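Local coordinates for protein proteasome accessory factor B/C (PafBC) (Paenarthrobacter aurescens, PDB 6SJ9) that acts as a transcriptional regulator of the bacterial DNA damage response, probably binding DNA through winged helix-turn-helix elements linked to its WYL and WCX domains, at residues Gly196-Arg199 / Gly200-Ala203; Gly375-Arg378 / Lys379-Ile382; Ser633-Gly636 / Gly637-Arg640; His366-Glu369 / Val370-Phe374. All coordinates share one frame; numbering follows the deposited sequence.

Interaction 1: Gly196-Arg199 / Gly200-Ala203; sequences GLDR and GRGA
D198 and A203 form an antiparallel hydrogen-bonded pair just where one strand ends and the next begins. D198 N gives to A203 O at 3.0 Å, approaching from above the carbonyl plane, while D198 O receives only a weak return bond from A203 N. G202 N is also near that oxygen, its bond weak and poorly aimed, so two residues face one, a G1 beta bulge; G202, at positive phi, takes a backbone shape that suits glycine.

The tight side of the turn is filled by the D198 carboxylate. With CG anti to the backbone N (chi1 -174°), OD1 swings back over the loop to accept R201 N at 3.0 Å, from above the carboxylate plane, and more weakly G200 N at 2.8 Å, an Asx turn. On the strand's opposite face L197 CD1 lies 3.6 Å from A203 C.

The solvent side is loose: R199 turns its bent chain away from the loop, and G200, R201 and G202 lie exposed. Both arginines find acids on the neighbouring strand 175-188, R199 pairing with E181 and R201 with E176. D198 OD2 bridges to R178 on that strand, and the side chain also packs on R205 and F207 of strand 203-208.

Interaction 2: Gly375-Arg378 / Lys379-Ile382; sequences GISR and KALI
S377 OG takes the amide of A380 at 3.0 Å, with an N-H...O angle of 156°. That makes S377 the N-cap: its hydroxyl oxygen sits between its own backbone N and carbonyl carbon (chi1 74°), swung forward to meet the A380 amide in the first turn of the helix. The regular ladder starts alongside, with L381 N on S377 O and I382 N on R378 O.

One residue ahead of the cap, I376 reaches over the turn. Its CD1 lies 3.9 Å from L381 CB, joining the residue before the N-cap to the fourth of the helix as a hydrophobic staple, and I376 CB rests 4.1 Å from A380 CB. This is the turn of the helix-turn-helix: G375, at positive phi, ends helix 367-374 in a Schellman motif, and helix 378-389 stands where the recognition helix of a winged helix-turn-helix would be expected.

On the other flank R378 runs out extended, its first torsion near 180° (chi1 -179°) carrying it away from the backbone N, until its guanidinium lies flat against I382. The methyl CD1 sits over the centre of one face, 3.5 Å from CZ. With an alanine in place of R378, that methyl would probably lose the flat group lying against it, and a gap would open toward V154 and H158. Both belong to helix 147-159, which R378 touches here, and V154 also meets I382; L381 packs on I367 and A371 of the preceding helix, which R378 also touches at I367 and Q368.

Interaction 3: Ser633-Gly636 / Gly637-Arg640; sequences SQHG and GSVR
Two hydrogen bonds, both from S638, grip H635 O. S638 N gives at 3.1 Å with a nearly straight N-H...O angle of 170°, and S638 OG gives at 3.2 Å; both come from the same face of the carbonyl. The hydroxyl gets there because a first torsion of 71° folds OG back over the turn. G636 N also bonds to S633 O at 3.1 Å, tying the turn to the helix before it.

The apolar part is small. H635 CB lies 3.8 Å from V639 CG2, while the imidazole leads away from the turn. Its ND1 bonds to F631 O and its ring meets the F631 ring edge-to-face, so these two ties run back into helix 627-634, while Q634 CG lies over one face of the ring.

Backbone shape sets the rest. G636 and G637 both have positive phi, and a beta carbon on G637 would run into the carbonyl O of G636. H635 to S638 is thus a type I' turn with glycines at its two central positions; it takes helix 627-634 into strand 639-643, an edge strand within this chain, in the last helix-to-strand connection of the ferredoxin-like WCX fold.

Interaction 4: His366-Glu369 / Val370-Phe374; sequences HIQE and VADHF
Q368 and D372 join side chains one helical turn apart: NE2 gives to OD1 at 3.0 Å with an N-H...O angle of 152°. The acceptor lies almost in the plane of the amide, but the amide nitrogen comes in above the plane of the carboxylate, and the two flat groups are turned 40° against each other. Q368 reaches there by bending at its second torsion (chi2 61°), which brings its end back toward D372.

Behind this bond runs the backbone ladder. H366, the N-cap, has its O taken by V370 N at 2.9 Å; I367 O accepts A371 N at 2.8 Å; Q368 O accepts D372 N, and E369 O accepts H373 N. At the start of the helix, Q368 N is met by D409 OD1.

With a leucine in place of Q368, D372 OD1 would probably be left without its amide donor and the carboxylate set freer to turn.

The D372 carboxylate also stands close to an acceptor, OD1 being 3.3 Å from Q368 O. The NE2 hydrogen would probably ease that crowding of oxygens by giving OD1 a donor, without neutralising the charge, on a flank where D372 is exposed.

From the N terminus, interaction 1 comes first, closing the hairpin between strands 191-198 and 203-208 of the first WYL region. Interaction 4 follows on helix 367-374, and interaction 2 directly after it, at the turn into helix 378-389. These two touch: I376 N probably bonds to A371 O at 3.1 Å, and L381 CD2 packs on I367 O, so the two helices of the helix-turn-helix pack directly against each other. Interaction 3 closes the helix-to-strand turn of the last WCX region. All four are local and in series, with none nested or crossed. Interaction 1 stays about 17 Å from interactions 2 and 4 by nearest atoms, and interaction 3 about 18 Å from interaction 2.

Interaction 1: Gly196-Arg199 / Gly200-Ala203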
ATOM      1  N   GLY A 196     -12.728 -21.428 -13.502  1.00 40.21           N
ATOM      2  CA  GLY A 196     -12.567 -21.884 -14.867  1.00 38.32           C
ATOM      3  C   GLY A 196     -13.167 -23.266 -15.016  1.00 43.96           C
ATOM      4  O   GLY A 196     -13.694 -23.848 -14.057  1.00 42.04           O
ATOM      5  N   LEU A 197     -13.145 -23.757 -16.268  1.00 42.50           N
ATOM      6  CA  LEU A 197     -13.638 -25.106 -16.549  1.00 44.29           C
ATOM      7  C   LEU A 197     -12.521 -26.097 -16.205  1.00 43.98           C
ATOM      8  O   LEU A 197     -11.459 -26.107 -16.838  1.00 42.44           O
ATOM      9  CB  LEU A 197     -14.074 -25.213 -18.010  1.00 43.00           C
ATOM     10  CG  LEU A 197     -14.558 -26.599 -18.475  1.00 41.47           C
ATOM     11  CD1 LEU A 197     -15.772 -26.913 -17.623  1.00 42.22           C
ATOM     12  CD2 LEU A 197     -15.030 -26.581 -19.921  1.00 42.49           C
ATOM     13  N   ASP A 198     -12.739 -26.913 -15.187  1.00 46.83           N
ATOM     14  CA  ASP A 198     -11.816 -27.980 -14.842  1.00 47.60           C
ATOM     15  C   ASP A 198     -12.096 -29.154 -15.768  1.00 50.37           C
ATOM     16  O   ASP A 198     -13.147 -29.777 -15.663  1.00 49.54           O
ATOM     17  CB  ASP A 198     -12.036 -28.381 -13.388  1.00 51.68           C
ATOM     18  CG  ASP A 198     -11.018 -29.394 -12.891  1.00 49.66           C
ATOM     19  OD1 ASP A 198     -10.773 -30.391 -13.600  1.00 51.96           O
ATOM     20  OD2 ASP A 198     -10.497 -29.207 -11.771  1.00 49.51           O
ATOM     21  N   ARG A 199     -11.173 -29.448 -16.690  1.00 54.12           N
ATOM     22  CA  ARG A 199     -11.419 -30.497 -17.670  1.00 54.20           C
ATOM     23  C   ARG A 199     -11.359 -31.866 -17.031  1.00 62.72           C
ATOM     24  O   ARG A 199     -11.934 -32.801 -17.590  1.00 62.92           O
ATOM     25  CB  ARG A 199     -10.435 -30.434 -18.836  1.00 50.92           C
ATOM     26  CG  ARG A 199     -10.585 -29.242 -19.695  1.00 47.92           C
ATOM     27  CD  ARG A 199     -12.025 -28.961 -20.061  1.00 48.01           C
ATOM     28  NE  ARG A 199     -12.702 -30.035 -20.766  1.00 48.54           N
ATOM     29  CZ  ARG A 199     -13.062 -29.972 -22.055  1.00 47.23           C
ATOM     30  NH1 ARG A 199     -12.807 -28.883 -22.759  1.00 44.27           N
ATOM     31  NH2 ARG A 199     -13.683 -30.993 -22.639  1.00 45.82           N
ATOM     32  N   GLY A 200     -10.662 -31.999 -15.889  1.00 68.00           N
ATOM     33  CA  GLY A 200     -10.643 -33.272 -15.175  1.00 74.35           C
ATOM     34  C   GLY A 200     -11.983 -33.633 -14.555  1.00 77.17           C
ATOM     35  O   GLY A 200     -12.379 -34.804 -14.543  1.00 80.46           O
ATOM     36  N   ARG A 201     -12.715 -32.636 -14.068  1.00 73.52           N
ATOM     37  CA  ARG A 201     -14.051 -32.833 -13.539  1.00 72.95           C
ATOM     38  C   ARG A 201     -15.135 -32.541 -14.573  1.00 69.67           C
ATOM     39  O   ARG A 201     -16.303 -32.845 -14.324  1.00 73.80           O
ATOM     40  CB  ARG A 201     -14.274 -31.935 -12.326  1.00 81.02           C
ATOM     41  CG  ARG A 201     -13.778 -32.476 -10.977  1.00 89.57           C
ATOM     42  CD  ARG A 201     -12.298 -32.831 -10.931  1.00 92.88           C
ATOM     43  NE  ARG A 201     -11.863 -32.996  -9.545  1.00 95.76           N
ATOM     44  CZ  ARG A 201     -10.621 -33.297  -9.173  1.00 97.17           C
ATOM     45  NH1 ARG A 201     -10.331 -33.416  -7.883  1.00 98.95           N
ATOM     46  NH2 ARG A 201      -9.671 -33.480 -10.085  1.00 96.21           N
ATOM     47  N   GLY A 202     -14.781 -31.989 -15.730  1.00 63.43           N
ATOM     48  CA  GLY A 202     -15.780 -31.617 -16.724  1.00 62.62           C
ATOM     49  C   GLY A 202     -16.819 -30.637 -16.221  1.00 66.36           C
ATOM     50  O   GLY A 202     -17.942 -30.600 -16.742  1.00 69.66           O
ATOM     51  N   ALA A 203     -16.479 -29.845 -15.206  1.00 60.80           N
ATOM     52  CA  ALA A 203     -17.388 -28.843 -14.685  1.00 60.23           C
ATOM     53  C   ALA A 203     -16.583 -27.643 -14.222  1.00 53.80           C
ATOM     54  O   ALA A 203     -15.364 -27.712 -14.026  1.00 49.71           O
ATOM     55  CB  ALA A 203     -18.238 -29.379 -13.525  1.00 62.60           C
TER

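Interaction 2: Gly375-Arg378 / Lys379-Ile382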
ATOM      1  N   GLY A 375      -2.984   5.871 -24.104  1.00 49.26           N
ATOM      2  CA  GLY A 375      -1.767   5.902 -24.903  1.00 48.34           C
ATOM      3  C   GLY A 375      -0.659   5.038 -24.373  1.00 46.32           C
ATOM      4  O   GLY A 375       0.513   5.319 -24.634  1.00 48.34           O
ATOM      5  N   ILE A 376      -0.993   3.982 -23.631  1.00 41.19           N
ATOM      6  CA  ILE A 376      -0.005   3.064 -23.096  1.00 41.59           C
ATOM      7  C   ILE A 376      -0.332   1.668 -23.581  1.00 43.80           C
ATOM      8  O   ILE A 376      -1.415   1.397 -24.094  1.00 45.11           O
ATOM      9  CB  ILE A 376       0.043   3.100 -21.550  1.00 41.71           C
ATOM     10  CG1 ILE A 376      -1.349   2.775 -20.972  1.00 39.56           C
ATOM     11  CG2 ILE A 376       0.542   4.481 -21.104  1.00 39.41           C
ATOM     12  CD1 ILE A 376      -1.436   2.608 -19.454  1.00 38.54           C
ATOM     13  N   SER A 377       0.638   0.779 -23.421  1.00 42.67           N
ATOM     14  CA  SER A 377       0.428  -0.592 -23.844  1.00 42.40           C
ATOM     15  C   SER A 377      -0.577  -1.314 -22.932  1.00 40.89           C
ATOM     16  O   SER A 377      -0.815  -0.940 -21.784  1.00 39.01           O
ATOM     17  CB  SER A 377       1.760  -1.349 -23.881  1.00 45.05           C
ATOM     18  OG  SER A 377       2.238  -1.656 -22.581  1.00 45.72           O
ATOM     19  N   ARG A 378      -1.115  -2.413 -23.458  1.00 42.70           N
ATOM     20  CA  ARG A 378      -1.962  -3.303 -22.679  1.00 42.56           C
ATOM     21  C   ARG A 378      -1.253  -3.739 -21.408  1.00 39.31           C
ATOM     22  O   ARG A 378      -1.818  -3.688 -20.311  1.00 39.15           O
ATOM     23  CB  ARG A 378      -2.328  -4.517 -23.551  1.00 47.90           C
ATOM     24  CG  ARG A 378      -3.243  -5.528 -22.887  1.00 51.60           C
ATOM     25  CD  ARG A 378      -3.449  -6.832 -23.724  1.00 49.06           C
ATOM     26  NE  ARG A 378      -3.866  -7.919 -22.829  1.00 43.98           N
ATOM     27  CZ  ARG A 378      -3.016  -8.776 -22.275  1.00 43.52           C
ATOM     28  NH1 ARG A 378      -1.707  -8.709 -22.554  1.00 39.47           N
ATOM     29  NH2 ARG A 378      -3.466  -9.724 -21.450  1.00 40.68           N
ATOM     30  N   LYS A 379       0.010  -4.148 -21.537  1.00 41.24           N
ATOM     31  CA  LYS A 379       0.742  -4.662 -20.387  1.00 40.82           C
ATOM     32  C   LYS A 379       1.043  -3.573 -19.369  1.00 36.12           C
ATOM     33  O   LYS A 379       1.104  -3.840 -18.155  1.00 36.10           O
ATOM     34  CB  LYS A 379       2.069  -5.277 -20.843  1.00 48.16           C
ATOM     35  CG  LYS A 379       1.941  -6.649 -21.468  1.00 59.52           C
ATOM     36  CD  LYS A 379       1.841  -7.663 -20.374  1.00 60.63           C
ATOM     37  CE  LYS A 379       3.088  -8.483 -20.361  1.00 58.32           C
ATOM     38  NZ  LYS A 379       3.000  -9.645 -21.262  1.00 58.53           N
ATOM     39  N   ALA A 380       1.300  -2.365 -19.844  1.00 35.85           N
ATOM     40  CA  ALA A 380       1.504  -1.258 -18.919  1.00 36.36           C
ATOM     41  C   ALA A 380       0.234  -1.006 -18.129  1.00 38.31           C
ATOM     42  O   ALA A 380       0.285  -0.745 -16.920  1.00 41.97           O
ATOM     43  CB  ALA A 380       1.921   0.019 -19.695  1.00 34.22           C
ATOM     44  N   LEU A 381      -0.931  -1.068 -18.799  1.00 37.37           N
ATOM     45  CA  LEU A 381      -2.182  -0.857 -18.070  1.00 36.40           C
ATOM     46  C   LEU A 381      -2.438  -1.965 -17.038  1.00 36.84           C
ATOM     47  O   LEU A 381      -2.832  -1.682 -15.904  1.00 35.79           O
ATOM     48  CB  LEU A 381      -3.343  -0.750 -19.058  1.00 36.56           C
ATOM     49  CG  LEU A 381      -4.675  -0.552 -18.330  1.00 42.59           C
ATOM     50  CD1 LEU A 381      -4.674   0.697 -17.550  1.00 45.34           C
ATOM     51  CD2 LEU A 381      -5.804  -0.456 -19.311  1.00 46.39           C
ATOM     52  N   ILE A 382      -2.173  -3.219 -17.400  1.00 35.91           N
ATOM     53  CA  ILE A 382      -2.315  -4.326 -16.450  1.00 37.32           C
ATOM     54  C   ILE A 382      -1.399  -4.126 -15.231  1.00 35.72           C
ATOM     55  O   ILE A 382      -1.783  -4.408 -14.085  1.00 33.17           O
ATOM     56  CB  ILE A 382      -2.047  -5.648 -17.178  1.00 35.81           C
ATOM     57  CG1 ILE A 382      -3.209  -5.912 -18.135  1.00 36.08           C
ATOM     58  CG2 ILE A 382      -1.918  -6.742 -16.200  1.00 34.67           C
ATOM     59  CD1 ILE A 382      -2.860  -6.976 -19.223  1.00 38.05           C
TER

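Interaction 3: Ser633-Gly636 / Gly637-Arg640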
ATOM      1  N   SER A 633      12.304 -14.565   4.947  1.00 52.96           N
ATOM      2  CA  SER A 633      11.554 -15.637   5.594  1.00 53.28           C
ATOM      3  C   SER A 633      10.080 -15.562   5.225  1.00 49.95           C
ATOM      4  O   SER A 633       9.449 -16.594   5.006  1.00 53.89           O
ATOM      5  CB  SER A 633      11.738 -15.613   7.122  1.00 56.34           C
ATOM      6  OG  SER A 633      11.170 -14.456   7.727  1.00 57.69           O
ATOM      7  N   GLN A 634       9.530 -14.354   5.062  1.00 48.42           N
ATOM      8  CA  GLN A 634       8.138 -14.252   4.627  1.00 48.76           C
ATOM      9  C   GLN A 634       7.901 -15.073   3.373  1.00 50.56           C
ATOM     10  O   GLN A 634       6.986 -15.902   3.312  1.00 53.13           O
ATOM     11  CB  GLN A 634       7.757 -12.795   4.347  1.00 46.38           C
ATOM     12  CG  GLN A 634       6.383 -12.728   3.766  1.00 44.11           C
ATOM     13  CD  GLN A 634       5.900 -11.326   3.541  1.00 42.85           C
ATOM     14  OE1 GLN A 634       6.426 -10.381   4.105  1.00 45.89           O
ATOM     15  NE2 GLN A 634       4.895 -11.187   2.689  1.00 42.85           N
ATOM     16  N   HIS A 635       8.767 -14.921   2.394  1.00 49.98           N
ATOM     17  CA  HIS A 635       8.504 -15.504   1.087  1.00 51.66           C
ATOM     18  C   HIS A 635       8.964 -16.948   0.962  1.00 54.87           C
ATOM     19  O   HIS A 635       8.847 -17.527  -0.121  1.00 56.52           O
ATOM     20  CB  HIS A 635       9.130 -14.607   0.022  1.00 50.08           C
ATOM     21  CG  HIS A 635       8.363 -13.346  -0.132  1.00 46.29           C
ATOM     22  ND1 HIS A 635       8.813 -12.139   0.357  1.00 47.25           N
ATOM     23  CD2 HIS A 635       7.113 -13.125  -0.605  1.00 45.83           C
ATOM     24  CE1 HIS A 635       7.888 -11.215   0.143  1.00 48.13           C
ATOM     25  NE2 HIS A 635       6.847 -11.786  -0.440  1.00 45.52           N
ATOM     26  N   GLY A 636       9.473 -17.535   2.037  1.00 57.13           N
ATOM     27  CA  GLY A 636       9.478 -18.985   2.193  1.00 57.52           C
ATOM     28  C   GLY A 636      10.024 -19.803   1.039  1.00 57.00           C
ATOM     29  O   GLY A 636       9.382 -20.762   0.612  1.00 56.66           O
ATOM     30  N   GLY A 637      11.221 -19.472   0.561  1.00 57.87           N
ATOM     31  CA  GLY A 637      11.855 -20.227  -0.501  1.00 62.12           C
ATOM     32  C   GLY A 637      11.816 -19.590  -1.881  1.00 61.52           C
ATOM     33  O   GLY A 637      12.550 -20.030  -2.760  1.00 63.73           O
ATOM     34  N   SER A 638      11.017 -18.566  -2.106  1.00 59.78           N
ATOM     35  CA  SER A 638      11.052 -17.974  -3.435  1.00 56.94           C
ATOM     36  C   SER A 638      12.144 -16.918  -3.562  1.00 53.90           C
ATOM     37  O   SER A 638      12.422 -16.446  -4.678  1.00 54.19           O
ATOM     38  CB  SER A 638       9.691 -17.382  -3.767  1.00 55.13           C
ATOM     39  OG  SER A 638       9.530 -16.245  -2.972  1.00 57.65           O
ATOM     40  N   VAL A 639      12.830 -16.608  -2.464  1.00 51.18           N
ATOM     41  CA  VAL A 639      13.873 -15.594  -2.424  1.00 51.83           C
ATOM     42  C   VAL A 639      15.079 -16.117  -1.672  1.00 52.70           C
ATOM     43  O   VAL A 639      14.942 -16.820  -0.668  1.00 54.58           O
ATOM     44  CB  VAL A 639      13.405 -14.310  -1.722  1.00 56.30           C
ATOM     45  CG1 VAL A 639      14.426 -13.239  -1.947  1.00 59.03           C
ATOM     46  CG2 VAL A 639      12.072 -13.873  -2.258  1.00 58.46           C
ATOM     47  N   ARG A 640      16.261 -15.730  -2.135  1.00 52.55           N
ATOM     48  CA  ARG A 640      17.483 -15.893  -1.372  1.00 57.40           C
ATOM     49  C   ARG A 640      18.361 -14.677  -1.615  1.00 61.45           C
ATOM     50  O   ARG A 640      18.235 -13.993  -2.642  1.00 59.46           O
ATOM     51  CB  ARG A 640      18.192 -17.209  -1.766  1.00 57.80           C
ATOM     52  CG  ARG A 640      18.631 -17.257  -3.244  1.00 56.28           C
ATOM     53  CD  ARG A 640      19.375 -18.610  -3.644  1.00 63.15           C
ATOM     54  NE  ARG A 640      20.564 -18.909  -2.858  1.00 67.81           N
ATOM     55  CZ  ARG A 640      21.519 -19.776  -3.229  1.00 71.70           C
ATOM     56  NH1 ARG A 640      21.450 -20.427  -4.392  1.00 68.23           N
ATOM     57  NH2 ARG A 640      22.542 -20.008  -2.419  1.00 71.59           N
TER

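Interaction 4: His366-Glu369 / Val370-Phe374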
ATOM      1  N   HIS A 366     -12.516  -2.032 -19.740  1.00 37.73           N
ATOM      2  CA  HIS A 366     -12.081  -2.874 -20.855  1.00 44.31           C
ATOM      3  C   HIS A 366     -10.621  -2.566 -21.181  1.00 43.62           C
ATOM      4  O   HIS A 366     -10.279  -1.460 -21.622  1.00 44.26           O
ATOM      5  CB  HIS A 366     -12.983  -2.694 -22.076  1.00 53.02           C
ATOM      6  CG  HIS A 366     -14.321  -3.327 -21.892  1.00 62.96           C
ATOM      7  ND1 HIS A 366     -14.556  -4.652 -22.183  1.00 65.56           N
ATOM      8  CD2 HIS A 366     -15.473  -2.846 -21.365  1.00 65.83           C
ATOM      9  CE1 HIS A 366     -15.807  -4.954 -21.885  1.00 65.04           C
ATOM     10  NE2 HIS A 366     -16.386  -3.874 -21.394  1.00 67.78           N
ATOM     11  N   ILE A 367      -9.761  -3.537 -20.946  1.00 41.40           N
ATOM     12  CA  ILE A 367      -8.344  -3.214 -20.822  1.00 39.33           C
ATOM     13  C   ILE A 367      -7.797  -2.622 -22.124  1.00 40.32           C
ATOM     14  O   ILE A 367      -7.160  -1.552 -22.103  1.00 40.30           O
ATOM     15  CB  ILE A 367      -7.551  -4.439 -20.366  1.00 38.41           C
ATOM     16  CG1 ILE A 367      -7.818  -4.644 -18.879  1.00 40.21           C
ATOM     17  CG2 ILE A 367      -6.039  -4.176 -20.534  1.00 38.13           C
ATOM     18  CD1 ILE A 367      -7.371  -5.974 -18.376  1.00 43.40           C
ATOM     19  N   GLN A 368      -8.042  -3.287 -23.268  1.00 34.77           N
ATOM     20  CA  GLN A 368      -7.397  -2.810 -24.507  1.00 38.36           C
ATOM     21  C   GLN A 368      -7.844  -1.395 -24.837  1.00 42.91           C
ATOM     22  O   GLN A 368      -7.028  -0.524 -25.161  1.00 48.24           O
ATOM     23  CB  GLN A 368      -7.694  -3.691 -25.715  1.00 39.90           C
ATOM     24  CG  GLN A 368      -6.827  -3.259 -26.972  1.00 44.56           C
ATOM     25  CD  GLN A 368      -5.308  -3.389 -26.662  1.00 49.25           C
ATOM     26  OE1 GLN A 368      -4.831  -4.482 -26.357  1.00 50.13           O
ATOM     27  NE2 GLN A 368      -4.567  -2.287 -26.734  1.00 47.48           N
ATOM     28  N   GLU A 369      -9.137  -1.154 -24.730  1.00 42.25           N
ATOM     29  CA  GLU A 369      -9.710   0.137 -25.059  1.00 46.44           C
ATOM     30  C   GLU A 369      -9.247   1.211 -24.088  1.00 44.75           C
ATOM     31  O   GLU A 369      -9.039   2.358 -24.475  1.00 48.15           O
ATOM     32  CB  GLU A 369     -11.219  -0.016 -25.085  1.00 54.69           C
ATOM     33  CG  GLU A 369     -12.011   1.229 -25.134  1.00 65.72           C
ATOM     34  CD  GLU A 369     -13.493   0.880 -25.087  1.00 72.80           C
ATOM     35  OE1 GLU A 369     -14.267   1.554 -24.357  1.00 75.11           O
ATOM     36  OE2 GLU A 369     -13.858  -0.095 -25.793  1.00 71.90           O
ATOM     37  N   VAL A 370      -9.082   0.873 -22.819  1.00 42.20           N
ATOM     38  CA  VAL A 370      -8.665   1.912 -21.909  1.00 41.43           C
ATOM     39  C   VAL A 370      -7.166   2.165 -22.035  1.00 40.50           C
ATOM     40  O   VAL A 370      -6.721   3.313 -21.939  1.00 38.32           O
ATOM     41  CB  VAL A 370      -9.095   1.538 -20.476  1.00 44.71           C
ATOM     42  CG1 VAL A 370      -8.415   2.429 -19.451  1.00 40.02           C
ATOM     43  CG2 VAL A 370     -10.635   1.737 -20.351  1.00 45.11           C
ATOM     44  N   ALA A 371      -6.367   1.129 -22.296  1.00 39.86           N
ATOM     45  CA  ALA A 371      -4.949   1.374 -22.549  1.00 43.17           C
ATOM     46  C   ALA A 371      -4.749   2.294 -23.761  1.00 50.29           C
ATOM     47  O   ALA A 371      -4.000   3.282 -23.682  1.00 51.12           O
ATOM     48  CB  ALA A 371      -4.230   0.051 -22.760  1.00 33.02           C
ATOM     49  N   ASP A 372      -5.483   2.039 -24.856  1.00 50.63           N
ATOM     50  CA  ASP A 372      -5.402   2.900 -26.043  1.00 52.75           C
ATOM     51  C   ASP A 372      -5.759   4.335 -25.705  1.00 54.17           C
ATOM     52  O   ASP A 372      -5.084   5.266 -26.135  1.00 56.15           O
ATOM     53  CB  ASP A 372      -6.366   2.428 -27.126  1.00 51.73           C
ATOM     54  CG  ASP A 372      -5.999   1.099 -27.711  1.00 51.18           C
ATOM     55  OD1 ASP A 372      -4.889   0.587 -27.484  1.00 51.87           O
ATOM     56  OD2 ASP A 372      -6.862   0.555 -28.407  1.00 53.78           O
ATOM     57  N   HIS A 373      -6.827   4.520 -24.930  1.00 52.85           N
ATOM     58  CA  HIS A 373      -7.256   5.848 -24.525  1.00 51.05           C
ATOM     59  C   HIS A 373      -6.156   6.585 -23.756  1.00 50.25           C
ATOM     60  O   HIS A 373      -5.954   7.789 -23.947  1.00 51.74           O
ATOM     61  CB  HIS A 373      -8.518   5.724 -23.679  1.00 50.17           C
ATOM     62  CG  HIS A 373      -8.911   7.000 -23.006  1.00 56.45           C
ATOM     63  ND1 HIS A 373      -9.512   8.047 -23.676  1.00 60.27           N
ATOM     64  CD2 HIS A 373      -8.762   7.408 -21.724  1.00 57.29           C
ATOM     65  CE1 HIS A 373      -9.724   9.038 -22.830  1.00 60.74           C
ATOM     66  NE2 HIS A 373      -9.279   8.675 -21.639  1.00 59.87           N
ATOM     67  N   PHE A 374      -5.456   5.893 -22.854  1.00 45.96           N
ATOM     68  CA  PHE A 374      -4.350   6.534 -22.155  1.00 47.50           C
ATOM     69  C   PHE A 374      -3.033   6.519 -22.944  1.00 49.75           C
ATOM     70  O   PHE A 374      -2.043   7.106 -22.483  1.00 51.88           O
ATOM     71  CB  PHE A 374      -4.131   5.876 -20.769  1.00 44.42           C
ATOM     72  CG  PHE A 374      -5.163   6.279 -19.768  1.00 45.89           C
ATOM     73  CD1 PHE A 374      -5.125   7.527 -19.183  1.00 45.07           C
ATOM     74  CD2 PHE A 374      -6.170   5.431 -19.438  1.00 49.97           C
ATOM     75  CE1 PHE A 374      -6.086   7.912 -18.290  1.00 50.44           C
ATOM     76  CE2 PHE A 374      -7.123   5.804 -18.549  1.00 53.28           C
ATOM     77  CZ  PHE A 374      -7.087   7.060 -17.972  1.00 52.30           C
TER